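Local coordinates for protein putative oxidoreductase (Magnetospirillum magnetotacticum, PDB 3C1A) that probably catalyses an NAD(P)-dependent redox reaction, as in other members of the Gfo/Idh/MocA oxidoreductase family, on a substrate not yet identified, at residues A36-L40 with A67-E71; T86-I90 with A111-A116; T128-N132 with G297-L301. One frame throughout, in Å; residues are numbered along the deposited sequence.

Overall arrangement
The three contacts follow one another along the chain. Contacts 1 and 2 belong to the N-terminal Rossmann domain, with its six-stranded parallel sheet. Contact 1 ties strand 35-42 to the loop before strand 72-76; contact 2 pairs helices 82-91 and 106-119, which follow successive strands of that sheet. Contact 3 lies nearer the centre of the chain, where the polypeptide leaves edge strand 123-126 and where the last helix, 301-314, begins. The centre of contact 2 is about 19 Å from the centres of both contact 1 and contact 3, which are themselves about 23 Å apart. Only contacts 2 and 3 touch: Leu301 packs on Val112, Ala113 and Ala116, so the C-terminal helix is joined to the probable dinucleotide-binding domain.

Contact 1 of 3, residues A36-L40 with A67-E71; sequences ALVRL and APEVE
A salt bridge beside a small apolar contact links a strand of the parallel Rossmann sheet to the loop between helix 62-65 and strand 72-76. Segment 36-40 is extended except at Val38, whose psi of -25° interrupts the usual alternation, so that the CA-to-CB bonds of consecutive Val38 and Arg39 both point toward 67-71. The CA atoms of Val38 and Val70 are 6.9 Å apart. Arg39 (chi1 m, chi2 and chi3 t) reaches along the loop and meets the Glu69 carboxylate in a two-pronged bond: NE to OE2 at 2.8 Å and NH2 to OE1 at 3.0 Å. Ala67 CB lies over one face of the guanidinium, 3.2 Å from Arg39 NE. Nearer the strand, Val38 CG2 meets Val70 CG2 at 3.8 Å. A water donates to Val38 O (2.9 Å) and Glu69 OE2 (2.5 Å). Arg39 NH1 also pairs with Glu58, so one guanidinium is shared by two carboxylates, and Arg39 fastens both the loop and neighbouring edge strand 56-58 to its own strand.

Contact 2 of 3, residues T86-I90 with A111-A116; sequences TLAAI and AVAAAA
Two neighbouring helices of the Rossmann domain run almost exactly parallel here, 5° between their directions and 9.8 Å between the axes of the short segments, as expected for consecutive helices of right-handed beta-alpha-beta crossovers on one side of a parallel sheet. The CA atoms of Leu87 and Val112 are 6.1 Å apart, those of Ile90 and Ala116 6.6 Å. Leu87 and Ile90, both m,t, extend their ends to the facing helix. Along 111-116, Ala111 O lies against Leu87 CD2 at 3.6 Å, a van der Waals contact. Val112 (chi1 t) comes next, with CG1 3.7 Å from Thr86 CG2 and 4.2 Å from Ile90 CD1, and CG2 4.3 Å from Leu87 CG. Ala115, one turn on, points its CB toward the partner helix, 3.6 Å from Leu87 CD2 and 3.9 Å from Ile90 CG2. Ala116 CB finishes the row, 4.5 Å from Ile90 CD1. Thr86 OG1 turns back to His82 O within its own helix. No hydrogen bond crosses, so apolar shape-matching holds the pair, with small alanines receiving the longer Leu87 and Ile90.

Contact 3 of 3, residues T128-N132 with G297-L301; sequences TQLFN and GPSPL
A 3-10 turn just past the last strand of the Rossmann sheet packs against the loop that leads into the C-terminal helix. Thr128 and Gln129 start the turn: Thr128 O accepts from Phe131 N (3.0 Å) and Gln129 O from Asn132 N (3.1 Å), while both side chains stay clear of 297-301. Leu130 (m,t) points toward the loop, with CD1 3.6 Å from Pro298 O and 3.7 Å from Ser299 OG; the CA atoms of Leu130 and Pro298 are 6.3 Å apart. Phe131 (chi1 m, chi2 -81°) meets the loop obliquely, its CE1 3.4 Å from Pro298 CG and CE2 3.7 Å from Ser299 CB, with Ala283 and Leu286 of helix 279-290 also touching this side chain. Gly297 has a positive phi, which favours glycine, and a CB there would clash with Pro298 CD. The hydroxyl of Ser299 bonds with Val125 and His127, and its backbone pairs with Val125, so this loop lines the edge strand. Asn132, N-cap of helix 133-140, bonds Ala134 N through OD1 and gives ND2 to Gln129 OE1 at 2.6 Å.

Contact 1 of 3, residues A36-L40 with A67-E71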
loop_
_atom_site.group_PDB
_atom_site.type_symbol
_atom_site.label_atom_id
_atom_site.label_comp_id
_atom_site.label_asym_id
_atom_site.label_seq_id
_atom_site.Cartn_x
_atom_site.Cartn_y
_atom_site.Cartn_z
ATOM N N ALA A 36 -2.362 15.301 -15.404
ATOM C CA ALA A 36 -2.884 16.591 -14.957
ATOM C C ALA A 36 -3.991 16.362 -13.912
ATOM O O ALA A 36 -4.810 15.461 -14.081
ATOM C CB ALA A 36 -3.448 17.350 -16.143
ATOM N N LEU A 37 -4.001 17.150 -12.838
ATOM C CA LEU A 37 -5.116 17.138 -11.874
ATOM C C LEU A 37 -6.175 18.107 -12.388
ATOM O O LEU A 37 -6.010 19.310 -12.307
ATOM C CB LEU A 37 -4.651 17.512 -10.447
ATOM C CG LEU A 37 -5.668 17.421 -9.312
ATOM C CD1 LEU A 37 -6.012 15.970 -9.089
ATOM C CD2 LEU A 37 -5.146 18.096 -8.031
ATOM N N VAL A 38 -7.258 17.568 -12.929
ATOM C CA VAL A 38 -8.305 18.372 -13.537
ATOM C C VAL A 38 -9.520 18.677 -12.629
ATOM O O VAL A 38 -10.242 19.650 -12.873
ATOM C CB VAL A 38 -8.758 17.763 -14.884
ATOM C CG1 VAL A 38 -7.588 17.514 -15.780
ATOM C CG2 VAL A 38 -9.586 16.470 -14.683
ATOM N N ARG A 39 -9.797 17.829 -11.633
ATOM C CA ARG A 39 -10.743 18.172 -10.567
ATOM C C ARG A 39 -10.192 17.687 -9.244
ATOM O O ARG A 39 -9.423 16.718 -9.194
ATOM C CB ARG A 39 -12.165 17.564 -10.762
ATOM C CG ARG A 39 -12.807 17.827 -12.093
ATOM C CD ARG A 39 -14.340 17.880 -12.042
ATOM N NE ARG A 39 -14.874 18.076 -13.385
ATOM C CZ ARG A 39 -16.084 18.540 -13.700
ATOM N NH1 ARG A 39 -16.969 18.817 -12.768
ATOM N NH2 ARG A 39 -16.426 18.631 -14.982
ATOM N N LEU A 40 -10.627 18.346 -8.177
ATOM C CA LEU A 40 -10.272 17.989 -6.795
ATOM C C LEU A 40 -11.475 18.148 -5.904
ATOM O O LEU A 40 -12.050 19.240 -5.845
ATOM C CB LEU A 40 -9.170 18.933 -6.298
ATOM C CG LEU A 40 -8.728 18.808 -4.843
ATOM C CD1 LEU A 40 -8.098 17.419 -4.597
ATOM C CD2 LEU A 40 -7.776 19.979 -4.496
ATOM N N ALA A 67 -17.854 13.747 -14.206
ATOM C CA ALA A 67 -17.134 14.724 -15.000
ATOM C C ALA A 67 -16.756 14.095 -16.321
ATOM O O ALA A 67 -16.171 13.013 -16.320
ATOM C CB ALA A 67 -15.877 15.182 -14.240
ATOM N N PRO A 68 -17.100 14.742 -17.464
ATOM C CA PRO A 68 -16.825 14.064 -18.748
ATOM C C PRO A 68 -15.359 13.961 -19.124
ATOM O O PRO A 68 -14.958 13.011 -19.787
ATOM C CB PRO A 68 -17.572 14.933 -19.775
ATOM C CG PRO A 68 -17.776 16.225 -19.143
ATOM C CD PRO A 68 -17.769 16.037 -17.657
ATOM N N GLU A 69 -14.574 14.939 -18.693
ATOM C CA GLU A 69 -13.147 15.035 -19.003
ATOM C C GLU A 69 -12.231 14.229 -18.060
ATOM O O GLU A 69 -11.058 14.063 -18.346
ATOM C CB GLU A 69 -12.730 16.511 -19.042
ATOM C CG GLU A 69 -12.298 17.231 -17.713
ATOM C CD GLU A 69 -13.411 17.473 -16.685
ATOM O OE1 GLU A 69 -14.619 17.299 -17.002
ATOM O OE2 GLU A 69 -13.061 17.845 -15.528
ATOM N N VAL A 70 -12.748 13.742 -16.952
ATOM C CA VAL A 70 -11.913 12.985 -16.014
ATOM C C VAL A 70 -11.723 11.603 -16.590
ATOM O O VAL A 70 -12.695 10.926 -16.889
ATOM C CB VAL A 70 -12.561 12.900 -14.609
ATOM C CG1 VAL A 70 -11.846 11.888 -13.752
ATOM C CG2 VAL A 70 -12.568 14.277 -13.938
ATOM N N GLU A 71 -10.478 11.176 -16.737
ATOM C CA GLU A 71 -10.187 9.830 -17.251
ATOM C C GLU A 71 -10.074 8.764 -16.142
ATOM O O GLU A 71 -10.346 7.586 -16.384
ATOM C CB GLU A 71 -8.914 9.861 -18.073
ATOM C CG GLU A 71 -9.092 10.652 -19.354
ATOM C CD GLU A 71 -7.880 10.630 -20.230
ATOM O OE1 GLU A 71 -7.770 9.717 -21.071
ATOM O OE2 GLU A 71 -7.063 11.559 -20.105
HETATM O O HOH W 1 -11.593 19.819 -15.387
#

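Contact 2 of 3, residues T86-I90 with A111-A116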
loop_
_atom_site.group_PDB
_atom_site.type_symbol
_atom_site.label_atom_id
_atom_site.label_comp_id
_atom_site.label_asym_id
_atom_site.label_seq_id
_atom_site.Cartn_x
_atom_site.Cartn_y
_atom_site.Cartn_z
ATOM N N THR A 86 -15.520 3.947 -4.974
ATOM C CA THR A 86 -14.984 3.048 -6.014
ATOM C C THR A 86 -16.071 2.468 -6.906
ATOM O O THR A 86 -15.957 2.457 -8.100
ATOM C CB THR A 86 -14.130 1.898 -5.390
ATOM O OG1 THR A 86 -13.068 2.446 -4.588
ATOM C CG2 THR A 86 -13.555 1.010 -6.448
ATOM N N LEU A 87 -17.121 1.937 -6.309
ATOM C CA LEU A 87 -18.264 1.469 -7.070
ATOM C C LEU A 87 -18.866 2.535 -7.974
ATOM O O LEU A 87 -19.237 2.212 -9.090
ATOM C CB LEU A 87 -19.305 0.914 -6.124
ATOM C CG LEU A 87 -18.881 -0.401 -5.469
ATOM C CD1 LEU A 87 -19.816 -0.695 -4.254
ATOM C CD2 LEU A 87 -18.874 -1.546 -6.507
ATOM N N ALA A 88 -18.925 3.788 -7.513
ATOM C CA ALA A 88 -19.446 4.914 -8.309
ATOM C C ALA A 88 -18.533 5.238 -9.451
ATOM O O ALA A 88 -18.981 5.485 -10.551
ATOM C CB ALA A 88 -19.625 6.138 -7.453
ATOM N N ALA A 89 -17.234 5.250 -9.183
ATOM C CA ALA A 89 -16.248 5.481 -10.227
ATOM C C ALA A 89 -16.278 4.410 -11.318
ATOM O O ALA A 89 -16.291 4.738 -12.501
ATOM C CB ALA A 89 -14.826 5.610 -9.608
ATOM N N ILE A 90 -16.332 3.138 -10.911
ATOM C CA ILE A 90 -16.420 1.999 -11.842
ATOM C C ILE A 90 -17.667 2.108 -12.708
ATOM O O ILE A 90 -17.593 1.907 -13.919
ATOM C CB ILE A 90 -16.445 0.636 -11.075
ATOM C CG1 ILE A 90 -15.079 0.356 -10.406
ATOM C CG2 ILE A 90 -16.765 -0.508 -12.021
ATOM C CD1 ILE A 90 -15.099 -0.779 -9.355
ATOM N N ALA A 111 -17.526 -6.799 -3.495
ATOM C CA ALA A 111 -18.489 -6.033 -4.319
ATOM C C ALA A 111 -17.773 -5.199 -5.370
ATOM O O ALA A 111 -18.184 -5.110 -6.543
ATOM C CB ALA A 111 -19.345 -5.138 -3.474
ATOM N N VAL A 112 -16.685 -4.588 -4.932
ATOM C CA VAL A 112 -15.743 -3.939 -5.815
ATOM C C VAL A 112 -15.107 -4.860 -6.892
ATOM O O VAL A 112 -15.182 -4.560 -8.091
ATOM C CB VAL A 112 -14.663 -3.239 -4.972
ATOM C CG1 VAL A 112 -13.625 -2.596 -5.878
ATOM C CG2 VAL A 112 -15.311 -2.198 -4.016
ATOM N N ALA A 113 -14.458 -5.948 -6.487
ATOM C CA ALA A 113 -14.002 -7.004 -7.415
ATOM C C ALA A 113 -15.029 -7.358 -8.509
ATOM O O ALA A 113 -14.692 -7.428 -9.693
ATOM C CB ALA A 113 -13.627 -8.281 -6.631
ATOM N N ALA A 114 -16.268 -7.599 -8.093
ATOM C CA ALA A 114 -17.356 -7.973 -8.994
ATOM C C ALA A 114 -17.697 -6.877 -10.007
ATOM O O ALA A 114 -17.931 -7.182 -11.178
ATOM C CB ALA A 114 -18.589 -8.359 -8.184
ATOM N N ALA A 115 -17.724 -5.613 -9.572
ATOM C CA ALA A 115 -18.022 -4.491 -10.451
ATOM C C ALA A 115 -16.904 -4.236 -11.495
ATOM O O ALA A 115 -17.186 -3.996 -12.668
ATOM C CB ALA A 115 -18.307 -3.225 -9.624
ATOM N N ALA A 116 -15.657 -4.318 -11.054
ATOM C CA ALA A 116 -14.483 -4.272 -11.920
ATOM C C ALA A 116 -14.546 -5.377 -12.997
ATOM O O ALA A 116 -14.332 -5.117 -14.160
ATOM C CB ALA A 116 -13.203 -4.431 -11.058
#

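Contact 3 of 3, residues T128-N132 with G297-L301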
loop_
_atom_site.group_PDB
_atom_site.type_symbol
_atom_site.label_atom_id
_atom_site.label_comp_id
_atom_site.label_asym_id
_atom_site.label_seq_id
_atom_site.Cartn_x
_atom_site.Cartn_y
_atom_site.Cartn_z
ATOM N N THR A 128 2.103 0.920 -1.377
ATOM C CA THR A 128 3.262 1.693 -1.811
ATOM C C THR A 128 4.517 0.830 -2.039
ATOM O O THR A 128 5.328 1.125 -2.913
ATOM C CB THR A 128 3.542 2.763 -0.788
ATOM O OG1 THR A 128 2.308 3.439 -0.502
ATOM C CG2 THR A 128 4.569 3.759 -1.309
ATOM N N GLN A 129 4.693 -0.219 -1.240
ATOM C CA GLN A 129 5.923 -1.013 -1.350
ATOM C C GLN A 129 6.009 -1.692 -2.697
ATOM O O GLN A 129 7.087 -1.941 -3.201
ATOM C CB GLN A 129 6.017 -2.097 -0.271
ATOM C CG GLN A 129 7.456 -2.699 -0.212
ATOM C CD GLN A 129 8.397 -1.751 0.437
ATOM O OE1 GLN A 129 9.136 -1.021 -0.240
ATOM N NE2 GLN A 129 8.346 -1.689 1.763
ATOM N N LEU A 130 4.867 -2.031 -3.259
ATOM C CA LEU A 130 4.860 -2.741 -4.511
ATOM C C LEU A 130 5.245 -1.852 -5.699
ATOM O O LEU A 130 5.363 -2.350 -6.798
ATOM C CB LEU A 130 3.504 -3.380 -4.735
ATOM C CG LEU A 130 3.043 -4.322 -3.635
ATOM C CD1 LEU A 130 1.754 -4.951 -4.073
ATOM C CD2 LEU A 130 4.077 -5.396 -3.370
ATOM N N PHE A 131 5.418 -0.541 -5.457
ATOM C CA PHE A 131 5.881 0.426 -6.439
ATOM C C PHE A 131 7.248 0.988 -6.045
ATOM O O PHE A 131 7.683 1.996 -6.582
ATOM C CB PHE A 131 4.866 1.592 -6.528
ATOM C CG PHE A 131 3.518 1.183 -7.021
ATOM C CD1 PHE A 131 3.277 1.021 -8.384
ATOM C CD2 PHE A 131 2.485 0.929 -6.131
ATOM C CE1 PHE A 131 2.021 0.659 -8.850
ATOM C CE2 PHE A 131 1.217 0.572 -6.610
ATOM C CZ PHE A 131 1.002 0.421 -7.963
ATOM N N ASN A 132 7.904 0.370 -5.065
ATOM C CA ASN A 132 9.199 0.838 -4.588
ATOM C C ASN A 132 10.305 0.181 -5.405
ATOM O O ASN A 132 10.363 -1.046 -5.475
ATOM C CB ASN A 132 9.320 0.464 -3.106
ATOM C CG ASN A 132 10.606 0.963 -2.473
ATOM O OD1 ASN A 132 11.513 1.444 -3.155
ATOM N ND2 ASN A 132 10.710 0.799 -1.161
ATOM N N GLY A 297 -1.129 -4.463 -13.656
ATOM C CA GLY A 297 -0.059 -3.765 -12.935
ATOM C C GLY A 297 0.414 -4.486 -11.681
ATOM O O GLY A 297 -0.092 -5.582 -11.372
ATOM N N PRO A 298 1.342 -3.864 -10.931
ATOM C CA PRO A 298 1.995 -4.566 -9.802
ATOM C C PRO A 298 1.157 -4.721 -8.531
ATOM O O PRO A 298 1.491 -5.548 -7.654
ATOM C CB PRO A 298 3.226 -3.716 -9.507
ATOM C CG PRO A 298 2.934 -2.371 -10.038
ATOM C CD PRO A 298 1.846 -2.496 -11.104
ATOM N N SER A 299 0.083 -3.941 -8.437
ATOM C CA SER A 299 -0.773 -3.957 -7.266
ATOM C C SER A 299 -2.248 -3.939 -7.664
ATOM O O SER A 299 -2.949 -2.944 -7.427
ATOM C CB SER A 299 -0.418 -2.750 -6.399
ATOM O OG SER A 299 -1.035 -2.823 -5.127
ATOM N N PRO A 300 -2.739 -5.047 -8.247
ATOM C CA PRO A 300 -4.103 -5.106 -8.704
ATOM C C PRO A 300 -5.147 -5.181 -7.612
ATOM O O PRO A 300 -4.874 -5.526 -6.459
ATOM C CB PRO A 300 -4.145 -6.418 -9.507
ATOM C CG PRO A 300 -3.134 -7.256 -8.882
ATOM C CD PRO A 300 -2.021 -6.303 -8.555
ATOM N N LEU A 301 -6.362 -4.895 -8.020
ATOM C CA LEU A 301 -7.513 -5.033 -7.172
ATOM C C LEU A 301 -7.595 -6.405 -6.469
ATOM O O LEU A 301 -7.982 -6.484 -5.282
ATOM C CB LEU A 301 -8.763 -4.838 -8.032
ATOM C CG LEU A 301 -10.099 -4.962 -7.317
ATOM C CD1 LEU A 301 -10.162 -4.095 -6.077
ATOM C CD2 LEU A 301 -11.150 -4.585 -8.329
#